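Local coordinates for protein mirolysin (Tannerella forsythia, PDB 6R7V) that is a zinc metallopeptidase of the pappalysin family that probably cleaves proteins or peptides, held here as its latent zymogen, at residues 234-248 / 260-274. The protein carries 1 engineered substitution. Numbering follows the deposited sequence.
Sequences DTPNQGGYNEGCPSF and GVMFMNYMDYTYDAC. With CA (calcium ion), chain C; CA (calcium ion), chain B.
Val261 crosses Gln238 at about a right angle, its CG1 3.9 Å from Gln238 CG. A water then ties Met262 N to Gln238 OE1 and Pro236 O, close to where Gln238 O and Gly239 O bind one calcium ion and Thr235 another. Phe263 lies between two aliphatic groups: Pro246 CB is 3.6 Å from the ring centroid and 7° off its normal, while Met264 CE covers the opposite face.

Asp268 is the polar centre. With CG anti to the backbone N (chi1 -152°), its carboxylate reaches Asn242, whose N binds OD1 (2.8 Å, 174°) and whose ND2 binds OD2 (2.9 Å); Lys250 is a further polar partner of the Asn242 side chain. Gln238 NE2 meets OD2 from above the carboxylate plane, and Tyr269 N adds a second bond to OD1. Four N-H groups, three from the other segment, should restrain the carboxylate's rotation. Tyr269 CD2 sits over one face of the Tyr241 ring. Tyr271 N donates to Gly244 O, and Gly244 CA lies 3.5 Å from the Tyr271 ring centroid. Cys245 SG and Cys274 SG, bonded at 2.0 Å, join the segments covalently.

These pappalysin-family loops flank the zinc site: Tyr269 touches zinc ligand Cys6, Met267 packs on zinc ligands His207 and His211 of helix 203-212, Met262 on helix 90-93, and Thr235 on helix 280-288.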
ATOM      1  N   ASP A 234      -9.250 -16.032  -3.807  1.00 18.45           N
ATOM      2  CA  ASP A 234     -10.078 -16.098  -2.603  1.00 18.93           C
ATOM      3  C   ASP A 234     -10.733 -14.743  -2.249  1.00 18.08           C
ATOM      4  O   ASP A 234     -11.473 -14.675  -1.254  1.00 20.25           O
ATOM      5  CB  ASP A 234      -9.329 -16.696  -1.419  1.00 20.87           C
ATOM      6  CG  ASP A 234      -8.158 -15.894  -0.936  1.00 21.05           C
ATOM      7  OD1 ASP A 234      -7.949 -14.775  -1.453  1.00 20.51           O
ATOM      8  OD2 ASP A 234      -7.470 -16.360   0.005  1.00 22.14           O
ATOM      9  N   THR A 235     -10.567 -13.697  -3.101  1.00 16.70           N
ATOM     10  CA  THR A 235     -11.354 -12.486  -2.937  1.00 14.85           C
ATOM     11  C   THR A 235     -12.552 -12.655  -3.899  1.00 18.64           C
ATOM     12  O   THR A 235     -12.347 -12.811  -5.124  1.00 16.83           O
ATOM     13  CB  THR A 235     -10.552 -11.203  -3.190  1.00 16.48           C
ATOM     14  OG1 THR A 235      -9.910 -11.347  -4.459  1.00 16.80           O
ATOM     15  CG2 THR A 235      -9.551 -10.932  -2.094  1.00 15.31           C
ATOM     16  N   PRO A 236     -13.795 -12.665  -3.364  1.00 18.26           N
ATOM     17  CA  PRO A 236     -14.973 -12.832  -4.248  1.00 19.01           C
ATOM     18  C   PRO A 236     -15.002 -11.815  -5.381  1.00 21.07           C
ATOM     19  O   PRO A 236     -14.677 -10.650  -5.154  1.00 19.61           O
ATOM     20  CB  PRO A 236     -16.152 -12.590  -3.311  1.00 20.96           C
ATOM     21  CG  PRO A 236     -15.630 -12.937  -1.930  1.00 23.39           C
ATOM     22  CD  PRO A 236     -14.188 -12.492  -1.946  1.00 18.88           C
ATOM     23  N   ASN A 237     -15.401 -12.252  -6.592  1.00 19.70           N
ATOM     24  CA  ASN A 237     -15.580 -11.362  -7.735  1.00 20.04           C
ATOM     25  C   ASN A 237     -16.538 -10.269  -7.321  1.00 23.67           C
ATOM     26  O   ASN A 237     -17.573 -10.530  -6.699  1.00 24.40           O
ATOM     27  CB  ASN A 237     -16.111 -12.121  -8.940  1.00 22.52           C
ATOM     28  CG  ASN A 237     -16.045 -11.379 -10.245  1.00 44.65           C
ATOM     29  OD1 ASN A 237     -15.693 -10.206 -10.317  1.00 35.03           O
ATOM     30  ND2 ASN A 237     -16.394 -12.058 -11.321  1.00 45.34           N
ATOM     31  N   GLN A 238     -16.187  -9.040  -7.605  1.00 19.55           N
ATOM     32  CA  GLN A 238     -16.945  -7.914  -7.086  1.00 18.21           C
ATOM     33  C   GLN A 238     -17.197  -6.911  -8.205  1.00 20.02           C
ATOM     34  O   GLN A 238     -16.323  -6.717  -9.037  1.00 19.97           O
ATOM     35  CB  GLN A 238     -16.111  -7.297  -5.929  1.00 18.64           C
ATOM     36  CG  GLN A 238     -16.706  -6.058  -5.255  1.00 19.33           C
ATOM     37  CD  GLN A 238     -15.926  -5.620  -4.037  1.00 20.12           C
ATOM     38  OE1 GLN A 238     -15.416  -6.424  -3.260  1.00 18.90           O
ATOM     39  NE2 GLN A 238     -15.803  -4.333  -3.851  1.00 18.77           N
ATOM     40  N   GLY A 239     -18.381  -6.291  -8.224  1.00 18.86           N
ATOM     41  CA  GLY A 239     -18.737  -5.309  -9.262  1.00 17.90           C
ATOM     42  C   GLY A 239     -17.892  -4.052  -9.165  1.00 20.15           C
ATOM     43  O   GLY A 239     -16.847  -3.943  -9.809  1.00 19.24           O
ATOM     44  N   GLY A 240     -18.361  -3.115  -8.356  1.00 19.11           N
ATOM     45  CA  GLY A 240     -17.682  -1.852  -8.137  1.00 18.54           C
ATOM     46  C   GLY A 240     -17.132  -1.737  -6.733  1.00 17.34           C
ATOM     47  O   GLY A 240     -17.193  -2.697  -5.939  1.00 18.73           O
ATOM     48  N   TYR A 241     -16.535  -0.615  -6.427  1.00 17.31           N
ATOM     49  CA  TYR A 241     -16.002  -0.402  -5.102  1.00 16.67           C
ATOM     50  C   TYR A 241     -17.116  -0.195  -4.108  1.00 20.32           C
ATOM     51  O   TYR A 241     -18.245   0.165  -4.465  1.00 21.43           O
ATOM     52  CB  TYR A 241     -15.039   0.812  -5.065  1.00 18.00           C
ATOM     53  CG  TYR A 241     -15.655   2.137  -5.497  1.00 19.77           C
ATOM     54  CD1 TYR A 241     -15.392   2.677  -6.759  1.00 21.51           C
ATOM     55  CD2 TYR A 241     -16.483   2.860  -4.641  1.00 21.41           C
ATOM     56  CE1 TYR A 241     -15.967   3.882  -7.164  1.00 22.76           C
ATOM     57  CE2 TYR A 241     -17.075   4.056  -5.043  1.00 23.82           C
ATOM     58  CZ  TYR A 241     -16.830   4.552  -6.316  1.00 30.56           C
ATOM     59  OH  TYR A 241     -17.385   5.751  -6.721  1.00 33.92           O
ATOM     60  N   ASN A 242     -16.783  -0.426  -2.846  1.00 18.77           N
ATOM     61  CA  ASN A 242     -17.686  -0.084  -1.762  1.00 19.08           C
ATOM     62  C   ASN A 242     -17.105   1.106  -1.047  1.00 22.02           C
ATOM     63  O   ASN A 242     -15.892   1.289  -1.027  1.00 22.15           O
ATOM     64  CB  ASN A 242     -17.868  -1.248  -0.807  1.00 18.93           C
ATOM     65  CG  ASN A 242     -18.600  -2.370  -1.453  1.00 23.46           C
ATOM     66  OD1 ASN A 242     -19.804  -2.280  -1.708  1.00 25.73           O
ATOM     67  ND2 ASN A 242     -17.885  -3.417  -1.792  1.00 22.77           N
ATOM     68  N   GLU A 243     -17.956   1.890  -0.434  1.00 21.13           N
ATOM     69  CA  GLU A 243     -17.542   3.062   0.308  1.00 21.58           C
ATOM     70  C   GLU A 243     -18.255   3.072   1.642  1.00 23.66           C
ATOM     71  O   GLU A 243     -19.204   2.308   1.851  1.00 24.96           O
ATOM     72  CB  GLU A 243     -17.819   4.350  -0.489  1.00 23.68           C
ATOM     73  CG  GLU A 243     -19.294   4.569  -0.784  1.00 37.47           C
ATOM     74  CD  GLU A 243     -19.663   5.788  -1.606  1.00 69.28           C
ATOM     75  OE1 GLU A 243     -18.765   6.595  -1.944  1.00 72.80           O
ATOM     76  OE2 GLU A 243     -20.866   5.927  -1.926  1.00 68.97           O
ATOM     77  N   GLY A 244     -17.765   3.888   2.556  1.00 20.56           N
ATOM     78  CA  GLY A 244     -18.417   3.982   3.854  1.00 19.46           C
ATOM     79  C   GLY A 244     -18.276   2.733   4.683  1.00 20.67           C
ATOM     80  O   GLY A 244     -17.214   2.127   4.710  1.00 19.35           O
ATOM     81  N   CYS A 245     -19.362   2.369   5.375  1.00 19.47           N
ATOM     82  CA  CYS A 245     -19.393   1.209   6.255  0.64 20.45           C
ATOM     83  C   CYS A 245     -20.607   0.309   5.899  1.00 20.37           C
ATOM     84  O   CYS A 245     -21.668   0.406   6.542  1.00 19.63           O
ATOM     85  CB  CYS A 245     -19.450   1.683   7.707  0.64 22.62           C
ATOM     86  SG  CYS A 245     -19.005   0.417   8.921  0.64 27.78           S
ATOM     87  N   PRO A 246     -20.474  -0.559   4.874  1.00 17.34           N
ATOM     88  CA  PRO A 246     -21.573  -1.467   4.535  1.00 17.83           C
ATOM     89  C   PRO A 246     -21.909  -2.444   5.656  1.00 19.79           C
ATOM     90  O   PRO A 246     -21.158  -2.598   6.634  1.00 20.06           O
ATOM     91  CB  PRO A 246     -21.009  -2.272   3.342  1.00 19.88           C
ATOM     92  CG  PRO A 246     -19.949  -1.398   2.762  1.00 22.24           C
ATOM     93  CD  PRO A 246     -19.303  -0.809   3.995  1.00 18.89           C
ATOM     94  N   SER A 247     -23.044  -3.116   5.501  1.00 20.13           N
ATOM     95  CA  SER A 247     -23.476  -4.097   6.482  0.55 21.33           C
ATOM     96  C   SER A 247     -23.358  -5.493   5.905  1.00 24.62           C
ATOM     97  O   SER A 247     -23.670  -5.720   4.738  1.00 25.24           O
ATOM     98  CB  SER A 247     -24.903  -3.820   6.942  0.55 26.18           C
ATOM     99  OG  SER A 247     -25.253  -4.669   8.026  0.55 33.75           O
ATOM    100  N   PHE A 248     -22.851  -6.398   6.700  1.00 21.95           N
ATOM    101  CA  PHE A 248     -22.686  -7.775   6.258  1.00 21.81           C
ATOM    102  C   PHE A 248     -24.005  -8.542   6.317  1.00 24.96           C
ATOM    103  O   PHE A 248     -24.700  -8.473   7.339  1.00 26.12           O
ATOM    104  CB  PHE A 248     -21.650  -8.514   7.120  1.00 22.19           C
ATOM    105  CG  PHE A 248     -21.505  -9.973   6.759  1.00 21.92           C
ATOM    106  CD1 PHE A 248     -20.692 -10.366   5.700  1.00 23.41           C
ATOM    107  CD2 PHE A 248     -22.210 -10.952   7.453  1.00 22.98           C
ATOM    108  CE1 PHE A 248     -20.587 -11.709   5.343  1.00 24.71           C
ATOM    109  CE2 PHE A 248     -22.086 -12.302   7.102  1.00 24.67           C
ATOM    110  CZ  PHE A 248     -21.269 -12.668   6.051  1.00 23.31           C
ATOM    111  N   GLY A 260     -21.328 -12.946   0.121  1.00 21.05           N
ATOM    112  CA  GLY A 260     -21.223 -11.749  -0.710  1.00 20.75           C
ATOM    113  C   GLY A 260     -19.807 -11.252  -0.945  1.00 21.30           C
ATOM    114  O   GLY A 260     -18.857 -12.034  -1.032  1.00 19.49           O
ATOM    115  N   VAL A 261     -19.661  -9.932  -1.068  1.00 18.73           N
ATOM    116  CA  VAL A 261     -18.369  -9.329  -1.377  1.00 18.45           C
ATOM    117  C   VAL A 261     -17.621  -8.913  -0.119  1.00 19.61           C
ATOM    118  O   VAL A 261     -18.194  -8.577   0.907  1.00 19.08           O
ATOM    119  CB  VAL A 261     -18.513  -8.182  -2.398  1.00 21.54           C
ATOM    120  CG1 VAL A 261     -19.177  -8.673  -3.698  1.00 21.38           C
ATOM    121  CG2 VAL A 261     -19.261  -6.977  -1.817  1.00 22.02           C
ATOM    122  N   MET A 262     -16.302  -8.974  -0.200  1.00 16.85           N
ATOM    123  CA  MET A 262     -15.437  -8.722   0.953  1.00 16.94           C
ATOM    124  C   MET A 262     -15.127  -7.225   1.084  1.00 18.42           C
ATOM    125  O   MET A 262     -13.992  -6.759   0.862  1.00 17.76           O
ATOM    126  CB  MET A 262     -14.158  -9.546   0.777  1.00 19.61           C
ATOM    127  CG  MET A 262     -13.503  -9.875   2.039  1.00 21.55           C
ATOM    128  SD  MET A 262     -12.022 -10.832   1.645  1.00 23.13           S
ATOM    129  CE  MET A 262     -12.611 -12.501   1.729  1.00 22.09           C
ATOM    130  N   PHE A 263     -16.158  -6.453   1.449  1.00 15.96           N
ATOM    131  CA  PHE A 263     -16.022  -4.992   1.514  1.00 15.61           C
ATOM    132  C   PHE A 263     -15.118  -4.537   2.648  1.00 18.63           C
ATOM    133  O   PHE A 263     -14.716  -3.375   2.652  1.00 16.83           O
ATOM    134  CB  PHE A 263     -17.394  -4.325   1.636  1.00 17.19           C
ATOM    135  CG  PHE A 263     -18.175  -4.718   2.863  1.00 17.84           C
ATOM    136  CD1 PHE A 263     -17.909  -4.127   4.097  1.00 18.37           C
ATOM    137  CD2 PHE A 263     -19.161  -5.694   2.792  1.00 18.57           C
ATOM    138  CE1 PHE A 263     -18.631  -4.492   5.230  1.00 20.16           C
ATOM    139  CE2 PHE A 263     -19.885  -6.051   3.922  1.00 21.61           C
ATOM    140  CZ  PHE A 263     -19.609  -5.461   5.136  1.00 19.34           C
ATOM    141  N   MET A 264     -14.785  -5.440   3.586  1.00 15.94           N
ATOM    142  CA  MET A 264     -13.899  -5.141   4.722  1.00 15.12           C
ATOM    143  C   MET A 264     -12.420  -5.495   4.405  1.00 16.18           C
ATOM    144  O   MET A 264     -11.560  -5.433   5.283  1.00 16.27           O
ATOM    145  CB  MET A 264     -14.393  -5.799   6.025  1.00 16.10           C
ATOM    146  CG  MET A 264     -14.317  -7.324   6.121  1.00 16.64           C
ATOM    147  SD  MET A 264     -15.220  -8.299   4.889  1.00 17.91           S
ATOM    148  CE  MET A 264     -16.899  -7.764   5.205  1.00 17.51           C
ATOM    149  N   ASN A 265     -12.157  -5.864   3.162  1.00 13.56           N
ATOM    150  CA  ASN A 265     -10.785  -6.078   2.685  1.00 13.82           C
ATOM    151  C   ASN A 265     -10.087  -4.740   2.599  1.00 14.10           C
ATOM    152  O   ASN A 265     -10.692  -3.754   2.161  1.00 14.00           O
ATOM    153  CB  ASN A 265     -10.820  -6.743   1.319  1.00 14.54           C
ATOM    154  CG  ASN A 265      -9.458  -7.276   0.920  1.00 14.61           C
ATOM    155  OD1 ASN A 265      -8.639  -6.552   0.362  1.00 15.45           O
ATOM    156  ND2 ASN A 265      -9.181  -8.536   1.256  1.00 15.07           N
ATOM    157  N   TYR A 266      -8.789  -4.688   2.964  1.00 13.37           N
ATOM    158  CA  TYR A 266      -8.074  -3.410   2.871  1.00 13.45           C
ATOM    159  C   TYR A 266      -7.989  -2.851   1.461  1.00 13.80           C
ATOM    160  O   TYR A 266      -7.759  -1.636   1.315  1.00 13.77           O
ATOM    161  CB  TYR A 266      -6.638  -3.567   3.398  1.00 14.41           C
ATOM    162  CG  TYR A 266      -6.565  -4.017   4.851  1.00 12.79           C
ATOM    163  CD1 TYR A 266      -7.184  -3.294   5.858  1.00 14.93           C
ATOM    164  CD2 TYR A 266      -5.902  -5.185   5.207  1.00 11.85           C
ATOM    165  CE1 TYR A 266      -7.179  -3.735   7.179  1.00 13.08           C
ATOM    166  CE2 TYR A 266      -5.853  -5.613   6.536  1.00 11.83           C
ATOM    167  CZ  TYR A 266      -6.505  -4.893   7.508  1.00 13.30           C
ATOM    168  OH  TYR A 266      -6.477  -5.321   8.809  1.00 16.30           O
ATOM    169  N   MET A 267      -8.160  -3.685   0.429  1.00 13.37           N
ATOM    170  CA  MET A 267      -8.047  -3.230  -0.945  1.00 12.80           C
ATOM    171  C   MET A 267      -9.381  -2.768  -1.535  1.00 15.43           C
ATOM    172  O   MET A 267      -9.476  -2.578  -2.744  1.00 16.41           O
ATOM    173  CB  MET A 267      -7.417  -4.323  -1.819  1.00 13.87           C
ATOM    174  CG  MET A 267      -6.000  -4.720  -1.333  1.00 13.53           C
ATOM    175  SD  MET A 267      -4.875  -3.342  -0.886  1.00 13.90           S
ATOM    176  CE  MET A 267      -4.726  -2.501  -2.492  1.00 13.60           C
ATOM    177  N   ASP A 268     -10.376  -2.516  -0.672  1.00 15.24           N
ATOM    178  CA  ASP A 268     -11.616  -1.879  -1.118  1.00 14.61           C
ATOM    179  C   ASP A 268     -11.481  -0.368  -0.808  1.00 18.68           C
ATOM    180  O   ASP A 268     -10.380   0.105  -0.494  1.00 16.78           O
ATOM    181  CB  ASP A 268     -12.871  -2.534  -0.461  1.00 17.00           C
ATOM    182  CG  ASP A 268     -14.137  -2.426  -1.321  1.00 17.01           C
ATOM    183  OD1 ASP A 268     -14.246  -1.465  -2.108  1.00 18.73           O
ATOM    184  OD2 ASP A 268     -14.995  -3.306  -1.219  1.00 18.82           O
ATOM    185  N   TYR A 269     -12.586   0.403  -0.933  1.00 17.71           N
ATOM    186  CA  TYR A 269     -12.600   1.852  -0.704  1.00 17.36           C
ATOM    187  C   TYR A 269     -13.405   2.231   0.526  1.00 20.49           C
ATOM    188  O   TYR A 269     -13.797   3.389   0.683  1.00 21.61           O
ATOM    189  CB  TYR A 269     -13.157   2.610  -1.924  1.00 19.08           C
ATOM    190  CG  TYR A 269     -12.190   2.925  -3.044  1.00 18.22           C
ATOM    191  CD1 TYR A 269     -10.829   2.632  -2.927  1.00 19.48           C
ATOM    192  CD2 TYR A 269     -12.624   3.570  -4.197  1.00 19.39           C
ATOM    193  CE1 TYR A 269      -9.927   2.995  -3.927  1.00 19.80           C
ATOM    194  CE2 TYR A 269     -11.737   3.920  -5.209  1.00 19.93           C
ATOM    195  CZ  TYR A 269     -10.387   3.643  -5.064  1.00 22.58           C
ATOM    196  OH  TYR A 269      -9.522   3.953  -6.085  1.00 22.70           O
ATOM    197  N   THR A 270     -13.645   1.268   1.414  1.00 16.67           N
ATOM    198  CA  THR A 270     -14.434   1.503   2.612  1.00 17.07           C
ATOM    199  C   THR A 270     -13.677   2.324   3.683  1.00 19.26           C
ATOM    200  O   THR A 270     -12.450   2.496   3.595  1.00 18.97           O
ATOM    201  CB  THR A 270     -14.894   0.165   3.173  1.00 21.59           C
ATOM    202  OG1 THR A 270     -13.795  -0.724   3.180  1.00 20.91           O
ATOM    203  CG2 THR A 270     -16.026  -0.435   2.344  1.00 23.61           C
ATOM    204  N   TYR A 271     -14.413   2.818   4.692  1.00 17.38           N
ATOM    205  CA  TYR A 271     -13.841   3.566   5.812  1.00 17.54           C
ATOM    206  C   TYR A 271     -12.823   2.744   6.562  1.00 19.13           C
ATOM    207  O   TYR A 271     -12.993   1.538   6.685  1.00 18.76           O
ATOM    208  CB  TYR A 271     -14.920   3.961   6.812  1.00 19.89           C
ATOM    209  CG  TYR A 271     -15.896   5.030   6.400  1.00 20.68           C
ATOM    210  CD1 TYR A 271     -15.642   5.860   5.306  1.00 19.89           C
ATOM    211  CD2 TYR A 271     -17.039   5.264   7.145  1.00 21.78           C
ATOM    212  CE1 TYR A 271     -16.530   6.884   4.955  1.00 20.89           C
ATOM    213  CE2 TYR A 271     -17.916   6.291   6.820  1.00 22.28           C
ATOM    214  CZ  TYR A 271     -17.665   7.091   5.718  1.00 24.63           C
ATOM    215  OH  TYR A 271     -18.579   8.081   5.411  1.00 30.56           O
ATOM    216  N   ASP A 272     -11.797   3.396   7.115  1.00 17.93           N
ATOM    217  CA  ASP A 272     -10.775   2.669   7.842  1.00 16.98           C
ATOM    218  C   ASP A 272     -11.274   1.728   8.934  1.00 19.32           C
ATOM    219  O   ASP A 272     -10.729   0.623   9.087  1.00 17.91           O
ATOM    220  CB  ASP A 272      -9.855   3.656   8.530  1.00 18.99           C
ATOM    221  CG  ASP A 272      -8.890   4.429   7.658  1.00 19.93           C
ATOM    222  OD1 ASP A 272      -9.134   4.539   6.436  1.00 21.28           O
ATOM    223  OD2 ASP A 272      -7.915   4.948   8.199  1.00 19.47           O
ATOM    224  N   ALA A 273     -12.245   2.177   9.743  1.00 18.59           N
ATOM    225  CA  ALA A 273     -12.736   1.373  10.859  1.00 18.77           C
ATOM    226  C   ALA A 273     -13.589   0.180  10.407  1.00 20.64           C
ATOM    227  O   ALA A 273     -13.887  -0.684  11.242  1.00 22.53           O
ATOM    228  CB  ALA A 273     -13.519   2.239  11.832  1.00 20.17           C
ATOM    229  N   CYS A 274     -13.955   0.125   9.126  1.00 19.63           N
ATOM    230  CA  CYS A 274     -14.768  -1.001   8.693  0.62 20.07           C
ATOM    231  C   CYS A 274     -13.930  -2.014   7.876  1.00 23.65           C
ATOM    232  O   CYS A 274     -14.457  -3.045   7.476  1.00 26.95           O
ATOM    233  CB  CYS A 274     -16.009  -0.505   7.965  0.62 21.18           C
ATOM    234  SG  CYS A 274     -16.989   0.645   8.974  0.62 25.02           S
TER
HETATM  235 CA    CA C 402     -10.741 -11.919  -6.763  0.97 17.80          CA
HETATM  236 CA    CA B 401     -15.588  -5.572 -11.000  1.00 18.21          CA
HETATM  237  O   HOH W   1     -15.064  -9.109  -2.775  1.00 18.18           O
HETATM  238  O   HOH W   2     -12.140  -9.996  -6.069  1.00 17.69           O
HETATM  239  O   HOH W   3     -14.796  -7.803 -11.234  1.00 19.29           O
HETATM  240  O   HOH W   4     -15.357   5.191   1.892  1.00 21.80           O
HETATM  241  O   HOH W   5     -11.504 -10.616  -8.830  1.00 22.19           O
HETATM  242  O   HOH W   6     -12.169 -13.439  -7.878  1.00 28.73           O
HETATM  243  O   HOH W   7      -9.579 -12.696  -8.897  1.00 21.26           O